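Side-chain contacts in chitin elicitor receptor kinase 1 (Arabidopsis thaliana, PDB 4EBY), which probably senses chitin oligomers through its LysM ectodomain and signals in plant immunity as a receptor-like kinase activated by chitin-induced dimerisation: residues A[66-71]-A[75-80]; A[87-92]-A[104-109]; A[110-115]-A[119-124]. All coordinates share one frame; numbering follows the deposited sequence.

Interaction 1: A[66-71]-A[75-80]. With NAG (2-acetamido-2-deoxy-beta-D-glucopyranose), chain E.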
loop_
_atom_site.group_PDB
_atom_site.type_symbol
_atom_site.label_atom_id
_atom_site.label_comp_id
_atom_site.label_asym_id
_atom_site.label_seq_id
_atom_site.Cartn_x
_atom_site.Cartn_y
_atom_site.Cartn_z
ATOM N N PRO A 66 -1.256 -9.640 1.083
ATOM C CA PRO A 66 -0.613 -10.468 2.125
ATOM C C PRO A 66 0.607 -9.764 2.697
ATOM O O PRO A 66 1.304 -9.054 1.981
ATOM C CB PRO A 66 -0.139 -11.715 1.356
ATOM C CG PRO A 66 -0.915 -11.693 0.042
ATOM C CD PRO A 66 -1.136 -10.238 -0.260
ATOM N N CYS A 67 0.873 -9.963 3.981
ATOM C CA CYS A 67 2.003 -9.284 4.620
ATOM C C CYS A 67 2.926 -10.378 5.158
ATOM O O CYS A 67 2.593 -11.067 6.121
ATOM C CB CYS A 67 1.489 -8.351 5.725
ATOM S SG CYS A 67 2.791 -7.362 6.586
ATOM N N GLU A 68 4.073 -10.564 4.505
ATOM C CA GLU A 68 4.902 -11.750 4.718
ATOM C C GLU A 68 6.297 -11.375 5.189
ATOM O O GLU A 68 6.779 -10.289 4.883
ATOM C CB GLU A 68 5.017 -12.536 3.402
ATOM C CG GLU A 68 3.698 -13.202 3.002
ATOM C CD GLU A 68 3.380 -13.077 1.536
ATOM O OE1 GLU A 68 3.939 -12.185 0.865
ATOM O OE2 GLU A 68 2.546 -13.873 1.055
ATOM N N CYS A 69 6.948 -12.276 5.928
ATOM C CA CYS A 69 8.326 -12.036 6.340
ATOM C C CYS A 69 9.245 -12.168 5.130
ATOM O O CYS A 69 9.127 -13.115 4.354
ATOM C CB CYS A 69 8.738 -12.999 7.448
ATOM S SG CYS A 69 10.261 -12.454 8.283
ATOM N N GLN A 70 10.131 -11.191 4.953
ATOM C CA GLN A 70 11.033 -11.155 3.799
ATOM C C GLN A 70 12.460 -11.412 4.248
ATOM O O GLN A 70 12.799 -11.159 5.397
ATOM C CB GLN A 70 10.986 -9.785 3.141
ATOM C CG GLN A 70 9.593 -9.388 2.627
ATOM C CD GLN A 70 9.139 -10.238 1.455
ATOM O OE1 GLN A 70 9.948 -10.668 0.627
ATOM N NE2 GLN A 70 7.834 -10.473 1.368
ATOM N N PRO A 71 13.305 -11.897 3.331
ATOM C CA PRO A 71 14.718 -12.034 3.712
ATOM C C PRO A 71 15.262 -10.686 4.157
ATOM O O PRO A 71 15.000 -9.680 3.509
ATOM C CB PRO A 71 15.387 -12.483 2.411
ATOM C CG PRO A 71 14.286 -13.175 1.644
ATOM C CD PRO A 71 13.041 -12.380 1.968
ATOM N N LEU A 75 8.914 -6.983 6.996
ATOM C CA LEU A 75 7.622 -7.390 6.450
ATOM C C LEU A 75 7.302 -6.701 5.137
ATOM O O LEU A 75 7.466 -5.487 4.988
ATOM C CB LEU A 75 6.524 -7.065 7.456
ATOM C CG LEU A 75 6.585 -7.844 8.770
ATOM C CD1 LEU A 75 5.599 -7.224 9.740
ATOM C CD2 LEU A 75 6.255 -9.304 8.515
ATOM N N GLY A 76 6.810 -7.484 4.193
ATOM C CA GLY A 76 6.402 -6.923 2.917
ATOM C C GLY A 76 5.750 -7.942 2.009
ATOM O O GLY A 76 5.477 -9.079 2.402
ATOM N N HIS A 77 5.482 -7.516 0.782
ATOM C CA HIS A 77 4.926 -8.431 -0.202
ATOM C C HIS A 77 5.523 -8.174 -1.578
ATOM O O HIS A 77 5.676 -7.017 -1.965
ATOM C CB HIS A 77 3.417 -8.257 -0.278
ATOM C CG HIS A 77 2.770 -9.198 -1.241
ATOM N ND1 HIS A 77 2.728 -10.557 -1.014
ATOM C CD2 HIS A 77 2.195 -8.985 -2.442
ATOM C CE1 HIS A 77 2.115 -11.140 -2.033
ATOM N NE2 HIS A 77 1.805 -10.213 -2.926
ATOM N N ASN A 78 5.830 -9.252 -2.302
ATOM C CA ASN A 78 6.263 -9.163 -3.701
ATOM C C ASN A 78 5.060 -9.219 -4.653
ATOM O O ASN A 78 4.505 -10.297 -4.905
ATOM C CB ASN A 78 7.192 -10.323 -4.059
ATOM C CG ASN A 78 8.469 -10.344 -3.240
ATOM O OD1 ASN A 78 8.951 -9.305 -2.784
ATOM N ND2 ASN A 78 9.012 -11.558 -3.048
ATOM N N PHE A 79 4.661 -8.062 -5.169
ATOM C CA PHE A 79 3.710 -8.041 -6.286
ATOM C C PHE A 79 4.440 -8.343 -7.583
ATOM O O PHE A 79 5.679 -8.398 -7.636
ATOM C CB PHE A 79 3.006 -6.689 -6.392
ATOM C CG PHE A 79 2.127 -6.372 -5.223
ATOM C CD1 PHE A 79 0.859 -6.925 -5.140
ATOM C CD2 PHE A 79 2.564 -5.532 -4.212
ATOM C CE1 PHE A 79 0.038 -6.648 -4.062
ATOM C CE2 PHE A 79 1.747 -5.232 -3.138
ATOM C CZ PHE A 79 0.469 -5.795 -3.059
ATOM N N SER A 80 3.665 -8.575 -8.649
ATOM C CA SER A 80 4.257 -8.820 -9.955
ATOM C C SER A 80 3.637 -7.854 -10.958
ATOM O O SER A 80 2.435 -7.563 -10.903
ATOM C CB SER A 80 4.028 -10.269 -10.401
ATOM O OG SER A 80 4.753 -11.185 -9.592
HETATM C C1 NAG E . 10.429 -11.602 -2.730
HETATM C C2 NAG E . 10.674 -12.950 -2.039
HETATM C C3 NAG E . 12.158 -13.064 -1.716
HETATM C C4 NAG E . 12.962 -12.904 -2.996
HETATM C C5 NAG E . 12.574 -11.639 -3.744
HETATM C C6 NAG E . 13.304 -11.576 -5.086
HETATM C C7 NAG E . 9.176 -14.175 -0.537
HETATM C C8 NAG E . 8.330 -14.117 0.714
HETATM N N2 NAG E . 9.911 -13.096 -0.811
HETATM O O3 NAG E . 12.425 -14.318 -1.112
HETATM O O4 NAG E . 14.333 -12.792 -2.707
HETATM O O5 NAG E . 11.175 -11.590 -3.932
HETATM O O6 NAG E . 12.899 -12.622 -5.952
HETATM O O7 NAG E . 9.164 -15.188 -1.242
HETATM O O HOH W 1 6.097 -11.772 -0.756
#

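Interaction 2: A[87-92]-A[104-109]. With NAG (2-acetamido-2-deoxy-beta-D-glucopyranose), chain E.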
loop_
_atom_site.group_PDB
_atom_site.type_symbol
_atom_site.label_atom_id
_atom_site.label_comp_id
_atom_site.label_asym_id
_atom_site.label_seq_id
_atom_site.Cartn_x
_atom_site.Cartn_y
_atom_site.Cartn_z
ATOM N N ASP A 87 7.721 2.010 -20.134
ATOM C CA ASP A 87 7.882 1.930 -18.684
ATOM C C ASP A 87 9.326 2.158 -18.278
ATOM O O ASP A 87 10.271 1.780 -18.993
ATOM C CB ASP A 87 7.393 0.583 -18.134
ATOM C CG ASP A 87 5.889 0.511 -18.001
ATOM O OD1 ASP A 87 5.225 1.565 -18.093
ATOM O OD2 ASP A 87 5.357 -0.604 -17.776
ATOM N N THR A 88 9.493 2.800 -17.124
ATOM C CA THR A 88 10.786 2.972 -16.501
ATOM C C THR A 88 10.597 2.605 -15.045
ATOM O O THR A 88 9.461 2.587 -14.555
ATOM C CB THR A 88 11.269 4.436 -16.558
ATOM O OG1 THR A 88 10.317 5.275 -15.891
ATOM C CG2 THR A 88 11.403 4.887 -18.006
ATOM N N TYR A 89 11.685 2.304 -14.353
ATOM C CA TYR A 89 11.576 2.018 -12.924
ATOM C C TYR A 89 10.971 3.193 -12.171
ATOM O O TYR A 89 10.146 3.000 -11.266
ATOM C CB TYR A 89 12.932 1.650 -12.342
ATOM C CG TYR A 89 13.442 0.280 -12.758
ATOM C CD1 TYR A 89 12.638 -0.849 -12.673
ATOM C CD2 TYR A 89 14.746 0.122 -13.228
ATOM C CE1 TYR A 89 13.121 -2.108 -13.046
ATOM C CE2 TYR A 89 15.230 -1.133 -13.615
ATOM C CZ TYR A 89 14.416 -2.238 -13.515
ATOM O OH TYR A 89 14.897 -3.480 -13.891
ATOM N N GLU A 90 11.362 4.406 -12.554
ATOM C CA GLU A 90 10.814 5.603 -11.923
ATOM C C GLU A 90 9.302 5.648 -12.125
ATOM O O GLU A 90 8.538 5.821 -11.176
ATOM C CB GLU A 90 11.450 6.879 -12.502
ATOM C CG GLU A 90 10.869 8.145 -11.881
ATOM C CD GLU A 90 11.039 9.385 -12.747
ATOM O OE1 GLU A 90 10.903 9.287 -13.986
ATOM O OE2 GLU A 90 11.294 10.464 -12.175
ATOM N N ARG A 91 8.851 5.478 -13.360
ATOM C CA ARG A 91 7.413 5.573 -13.614
ATOM C C ARG A 91 6.603 4.475 -12.928
ATOM O O ARG A 91 5.512 4.720 -12.407
ATOM C CB ARG A 91 7.107 5.593 -15.105
ATOM C CG ARG A 91 5.781 6.273 -15.375
ATOM C CD ARG A 91 5.616 6.569 -16.842
ATOM N NE ARG A 91 5.473 5.325 -17.574
ATOM C CZ ARG A 91 5.246 5.253 -18.880
ATOM N NH1 ARG A 91 5.127 6.362 -19.594
ATOM N NH2 ARG A 91 5.129 4.072 -19.463
ATOM N N VAL A 92 7.137 3.260 -12.918
ATOM C CA VAL A 92 6.452 2.163 -12.266
ATOM C C VAL A 92 6.263 2.451 -10.774
ATOM O O VAL A 92 5.206 2.178 -10.231
ATOM C CB VAL A 92 7.178 0.818 -12.496
ATOM C CG1 VAL A 92 6.538 -0.294 -11.669
ATOM C CG2 VAL A 92 7.128 0.460 -14.001
ATOM N N GLU A 104 14.428 2.864 -6.520
ATOM C CA GLU A 104 15.655 2.207 -6.086
ATOM C C GLU A 104 15.403 0.742 -5.735
ATOM O O GLU A 104 16.225 -0.137 -6.053
ATOM C CB GLU A 104 16.268 2.949 -4.886
ATOM C CG GLU A 104 16.758 4.356 -5.209
ATOM C CD GLU A 104 15.658 5.427 -5.243
ATOM O OE1 GLU A 104 14.467 5.149 -4.952
ATOM O OE2 GLU A 104 16.006 6.582 -5.572
ATOM N N SER A 105 14.277 0.478 -5.078
ATOM C CA SER A 105 13.925 -0.890 -4.709
ATOM C C SER A 105 13.715 -1.737 -5.963
ATOM O O SER A 105 14.226 -2.859 -6.068
ATOM C CB SER A 105 12.679 -0.914 -3.816
ATOM O OG SER A 105 12.267 -2.247 -3.535
ATOM N N LEU A 106 12.969 -1.183 -6.911
ATOM C CA LEU A 106 12.729 -1.899 -8.171
ATOM C C LEU A 106 14.022 -2.214 -8.897
ATOM O O LEU A 106 14.217 -3.334 -9.371
ATOM C CB LEU A 106 11.826 -1.086 -9.094
ATOM C CG LEU A 106 10.365 -0.985 -8.713
ATOM C CD1 LEU A 106 9.664 0.044 -9.603
ATOM C CD2 LEU A 106 9.681 -2.370 -8.837
ATOM N N GLN A 107 14.913 -1.228 -8.995
ATOM C CA GLN A 107 16.143 -1.437 -9.755
ATOM C C GLN A 107 17.036 -2.482 -9.072
ATOM O O GLN A 107 17.683 -3.281 -9.737
ATOM C CB GLN A 107 16.872 -0.107 -9.958
ATOM C CG GLN A 107 18.135 -0.224 -10.825
ATOM C CD GLN A 107 18.660 1.136 -11.291
ATOM O OE1 GLN A 107 17.890 2.078 -11.514
ATOM N NE2 GLN A 107 19.980 1.242 -11.433
ATOM N N ALA A 108 17.051 -2.505 -7.745
ATOM C CA ALA A 108 17.911 -3.447 -7.036
ATOM C C ALA A 108 17.484 -4.909 -7.185
ATOM O O ALA A 108 18.324 -5.813 -7.201
ATOM C CB ALA A 108 18.020 -3.058 -5.543
ATOM N N ARG A 109 16.178 -5.138 -7.317
ATOM C CA ARG A 109 15.629 -6.487 -7.236
ATOM C C ARG A 109 15.193 -7.048 -8.583
ATOM O O ARG A 109 14.672 -8.154 -8.632
ATOM C CB ARG A 109 14.431 -6.539 -6.277
ATOM C CG ARG A 109 13.164 -5.865 -6.791
ATOM C CD ARG A 109 12.191 -5.535 -5.644
ATOM N NE ARG A 109 11.726 -6.712 -4.907
ATOM C CZ ARG A 109 12.194 -7.119 -3.727
ATOM N NH1 ARG A 109 11.652 -8.192 -3.156
ATOM N NH2 ARG A 109 13.192 -6.479 -3.116
HETATM C C1 NAG E . 10.429 -11.602 -2.730
HETATM C C2 NAG E . 10.674 -12.950 -2.039
HETATM C C3 NAG E . 12.158 -13.064 -1.716
HETATM C C4 NAG E . 12.962 -12.904 -2.996
HETATM C C5 NAG E . 12.574 -11.639 -3.744
HETATM C C6 NAG E . 13.304 -11.576 -5.086
HETATM C C7 NAG E . 9.176 -14.175 -0.537
HETATM C C8 NAG E . 8.330 -14.117 0.714
HETATM N N2 NAG E . 9.911 -13.096 -0.811
HETATM O O3 NAG E . 12.425 -14.318 -1.112
HETATM O O4 NAG E . 14.333 -12.792 -2.707
HETATM O O5 NAG E . 11.175 -11.590 -3.932
HETATM O O6 NAG E . 12.899 -12.622 -5.952
HETATM O O7 NAG E . 9.164 -15.188 -1.242
#

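Interaction 3: A[110-115]-A[119-124]. With NAG (2-acetamido-2-deoxy-beta-D-glucopyranose), chain E.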
loop_
_atom_site.group_PDB
_atom_site.type_symbol
_atom_site.label_atom_id
_atom_site.label_comp_id
_atom_site.label_asym_id
_atom_site.label_seq_id
_atom_site.Cartn_x
_atom_site.Cartn_y
_atom_site.Cartn_z
ATOM N N ASN A 110 15.422 -6.288 -9.653
ATOM C CA ASN A 110 15.124 -6.747 -11.023
ATOM C C ASN A 110 16.382 -6.635 -11.864
ATOM O O ASN A 110 17.202 -5.749 -11.615
ATOM C CB ASN A 110 13.989 -5.924 -11.634
ATOM C CG ASN A 110 12.683 -6.153 -10.920
ATOM O OD1 ASN A 110 12.245 -5.329 -10.092
ATOM N ND2 ASN A 110 12.076 -7.287 -11.188
ATOM N N PRO A 111 16.553 -7.539 -12.856
ATOM C CA PRO A 111 17.832 -7.612 -13.572
ATOM C C PRO A 111 17.919 -6.723 -14.810
ATOM O O PRO A 111 18.991 -6.629 -15.417
ATOM C CB PRO A 111 17.913 -9.086 -13.981
ATOM C CG PRO A 111 16.457 -9.448 -14.244
ATOM C CD PRO A 111 15.714 -8.725 -13.110
ATOM N N PHE A 112 16.817 -6.079 -15.183
ATOM C CA PHE A 112 16.824 -5.278 -16.397
ATOM C C PHE A 112 17.522 -3.955 -16.136
ATOM O O PHE A 112 17.203 -3.265 -15.171
ATOM C CB PHE A 112 15.381 -5.054 -16.880
ATOM C CG PHE A 112 14.544 -6.300 -16.829
ATOM C CD1 PHE A 112 14.639 -7.265 -17.829
ATOM C CD2 PHE A 112 13.686 -6.513 -15.763
ATOM C CE1 PHE A 112 13.882 -8.437 -17.769
ATOM C CE2 PHE A 112 12.922 -7.673 -15.687
ATOM C CZ PHE A 112 13.029 -8.635 -16.689
ATOM N N PRO A 113 18.512 -3.617 -16.965
ATOM C CA PRO A 113 19.104 -2.282 -16.854
ATOM C C PRO A 113 17.996 -1.245 -16.966
ATOM O O PRO A 113 17.001 -1.472 -17.653
ATOM C CB PRO A 113 20.028 -2.207 -18.076
ATOM C CG PRO A 113 20.390 -3.629 -18.365
ATOM C CD PRO A 113 19.140 -4.419 -18.033
ATOM N N ALA A 114 18.159 -0.113 -16.288
ATOM C CA ALA A 114 17.137 0.919 -16.286
ATOM C C ALA A 114 16.788 1.380 -17.699
ATOM O O ALA A 114 15.683 1.851 -17.944
ATOM C CB ALA A 114 17.600 2.099 -15.443
ATOM N N THR A 115 17.739 1.244 -18.627
ATOM C CA THR A 115 17.546 1.700 -20.004
ATOM C C THR A 115 17.057 0.606 -20.970
ATOM O O THR A 115 16.846 0.860 -22.155
ATOM C CB THR A 115 18.852 2.290 -20.556
ATOM O OG1 THR A 115 19.899 1.318 -20.423
ATOM C CG2 THR A 115 19.232 3.538 -19.778
ATOM N N LEU A 119 9.156 -4.836 -23.338
ATOM C CA LEU A 119 7.744 -5.159 -23.299
ATOM C C LEU A 119 7.550 -6.606 -22.843
ATOM O O LEU A 119 8.217 -7.527 -23.348
ATOM C CB LEU A 119 7.168 -4.983 -24.711
ATOM C CG LEU A 119 5.717 -4.532 -24.828
ATOM C CD1 LEU A 119 5.613 -3.093 -24.360
ATOM C CD2 LEU A 119 5.263 -4.655 -26.294
ATOM N N SER A 120 6.674 -6.773 -21.865
ATOM C CA SER A 120 6.294 -8.076 -21.315
ATOM C C SER A 120 7.316 -8.731 -20.384
ATOM O O SER A 120 7.113 -9.860 -19.943
ATOM C CB SER A 120 5.834 -9.032 -22.413
ATOM O OG SER A 120 4.534 -8.644 -22.853
ATOM N N ALA A 121 8.387 -8.017 -20.056
ATOM C CA ALA A 121 9.178 -8.413 -18.887
ATOM C C ALA A 121 8.246 -8.386 -17.676
ATOM O O ALA A 121 7.233 -7.672 -17.671
ATOM C CB ALA A 121 10.356 -7.462 -18.675
ATOM N N THR A 122 8.578 -9.158 -16.641
ATOM C CA THR A 122 7.827 -9.110 -15.402
ATOM C C THR A 122 8.771 -8.553 -14.335
ATOM O O THR A 122 9.932 -8.982 -14.255
ATOM C CB THR A 122 7.373 -10.496 -14.966
ATOM O OG1 THR A 122 6.501 -11.059 -15.970
ATOM C CG2 THR A 122 6.632 -10.411 -13.661
ATOM N N LEU A 123 8.263 -7.600 -13.559
ATOM C CA LEU A 123 9.016 -7.049 -12.437
ATOM C C LEU A 123 8.504 -7.616 -11.140
ATOM O O LEU A 123 7.291 -7.794 -10.946
ATOM C CB LEU A 123 8.880 -5.517 -12.381
ATOM C CG LEU A 123 9.294 -4.748 -13.643
ATOM C CD1 LEU A 123 9.167 -3.234 -13.385
ATOM C CD2 LEU A 123 10.718 -5.109 -14.110
ATOM N N ASN A 124 9.454 -7.848 -10.229
ATOM C CA ASN A 124 9.191 -8.114 -8.822
ATOM C C ASN A 124 9.088 -6.760 -8.125
ATOM O O ASN A 124 10.028 -5.961 -8.169
ATOM C CB ASN A 124 10.359 -8.934 -8.266
ATOM C CG ASN A 124 10.148 -9.364 -6.823
ATOM O OD1 ASN A 124 9.814 -8.556 -5.968
ATOM N ND2 ASN A 124 10.347 -10.653 -6.554
HETATM C C1 NAG E . 10.429 -11.602 -2.730
HETATM C C2 NAG E . 10.674 -12.950 -2.039
HETATM C C3 NAG E . 12.158 -13.064 -1.716
HETATM C C4 NAG E . 12.962 -12.904 -2.996
HETATM C C5 NAG E . 12.574 -11.639 -3.744
HETATM C C6 NAG E . 13.304 -11.576 -5.086
HETATM C C7 NAG E . 9.176 -14.175 -0.537
HETATM C C8 NAG E . 8.330 -14.117 0.714
HETATM N N2 NAG E . 9.911 -13.096 -0.811
HETATM O O3 NAG E . 12.425 -14.318 -1.112
HETATM O O4 NAG E . 14.333 -12.792 -2.707
HETATM O O5 NAG E . 11.175 -11.590 -3.932
HETATM O O6 NAG E . 12.899 -12.622 -5.952
HETATM O O7 NAG E . 9.164 -15.188 -1.242
#

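Interaction 1: A[66-71]-A[75-80]
G76 and E68 face each other as an antiparallel hydrogen-bonded pair: G76 N gives a nearly straight bond to E68 O (2.9 Å, 170°), and E68 N returns one to G76 O. The packing is tight here and at P66, whose pyrrolidine ring lies over one face of the H77 imidazole, with CD 3.9 Å from the ring centroid in a CH-pi contact. The imidazole swings out to P66 because CG of H77 is anti to its backbone N (chi1 -178°). At the ring edge, H77 ND1 donates in the ring plane to the syn side of E68 OE1 (2.8 Å), but from 33° out of the carboxylate plane; OE1 also accepts from a water. These bonds tie together the hairpin of strands 60-70 and 74-82, and disulfides from C67 to C129 and from C69 to C1 anchor its first strand. The open side is at the exposed C69, where L75 CD2 comes only within 4.0 Å of C69 N. The buried Q70 forms a water-bridged polar part: its NE2 is a second, weak donor to G76 O and donates to the same water, which also accepts from N78 N. Q70 OE1 accepts from N2 of the NAG (2.8 Å) that is covalently attached to N78 ND2.

Interaction 2: A[87-92]-A[104-109]
The two helices of the second LysM module, 89-96 and 103-109, meet where Y89 and V92 face L106 and Q107. This is an apolar junction. The phenol ring of Y89 lies against the backbone of the second helix, with Q107 CA over one face, 4.1 Å from the ring centroid and 14° off the normal, a CH-pi contact displaced toward the rim. L106 O sits over the same face, and L106 CB touches CD1 of the ring at 3.7 Å. The aliphatic part of Q107 runs across Y89 at about a right angle and brings CB to 3.9 Å from Y89 CD2. A chi1 of -176° turns CG of Q107 away from the backbone N, and the chain stays extended beyond it, which carries the amide past the ring rim.

While CB of L106 meets the ring, its CD1 methyl lies 3.4 Å from Y89 O and 3.8 Å from V92 CG1, the side chains of V92 and L106 crossing nearly perpendicularly. L106 also packs on V125 of strand 122-128, so the leucine joins both helices to the sheet. The phenol hydroxyl of Y89 extends beyond the helix pair and is hydrogen-bonded to F112 O.

The start of the first helix is fixed separately. T88 is its N-cap, with OG1 accepting from R91 N at 2.9 Å. R91 NH2 bridges back in its guanidinium plane to D87 OD1, a salt bridge with an N-H...O angle of 172° that meets OD1 on its anti side, somewhat out of the carboxylate plane. R109 NE binds N124 OD1 beside the N78-linked glycan. Two short helices packed through such an apolar seam onto a small sheet are the hallmark of the LysM βααβ fold.

Interaction 3: A[110-115]-A[119-124]
A121 is the first residue of segment 119-124 to meet the loop 110-115, and it does so through its methyl group: CB stands over one face of the F112 ring, 3.9 Å from the centroid and displaced toward the rim, with 3.5 Å to F112 CZ. P111 CG lies over the opposite face, so the phenyl group is sandwiched between a proline and an alanine. At T122 the backbone takes over. Its carbonyl O approaches the edge of the same ring, near the ring plane and 3.6 Å from F112 CE2. L123 then turns its CD2 methyl to the F112 ring, 3.7 Å from CD2 of the phenylalanine, in an oblique approach, and its CB lies close to the N110 side chain. L123 also packs on Y89 of helix 89-96, continuing the apolar layer under the helices. N124 ends the segment in a different setting. Its CG stands trans to the main-chain nitrogen (chi1 -176°), which directs the amide to the glycan, where ND2 donates to O5 of the NAG at 2.9 Å (145°). The arrangement is that of the loop leading from the second helix into the last strand of a LysM βααβ module, packed beside the helix pair.

Overall arrangement
The interactions follow one another along the chain: interaction 1, in the hairpin, probably joins the first LysM module to the second, and interactions 2 and 3 lie within the second. Interactions 2 and 3 are neighbours, their centres about 8 Å apart, whereas interaction 1 lies about 17 Å from the centre of interaction 2 and about 19 Å from that of interaction 3. Strands 74-82 and 122-128 are adjacent in the mixed sheet, so interactions 1 and 3 are joined by it, and the helices of interaction 2 pack on strand 122-128. All three also reach the NAG on N78, an N-linked glycan and not a bound chitin oligomer, which spans the hairpin, the second helix and the edge strand.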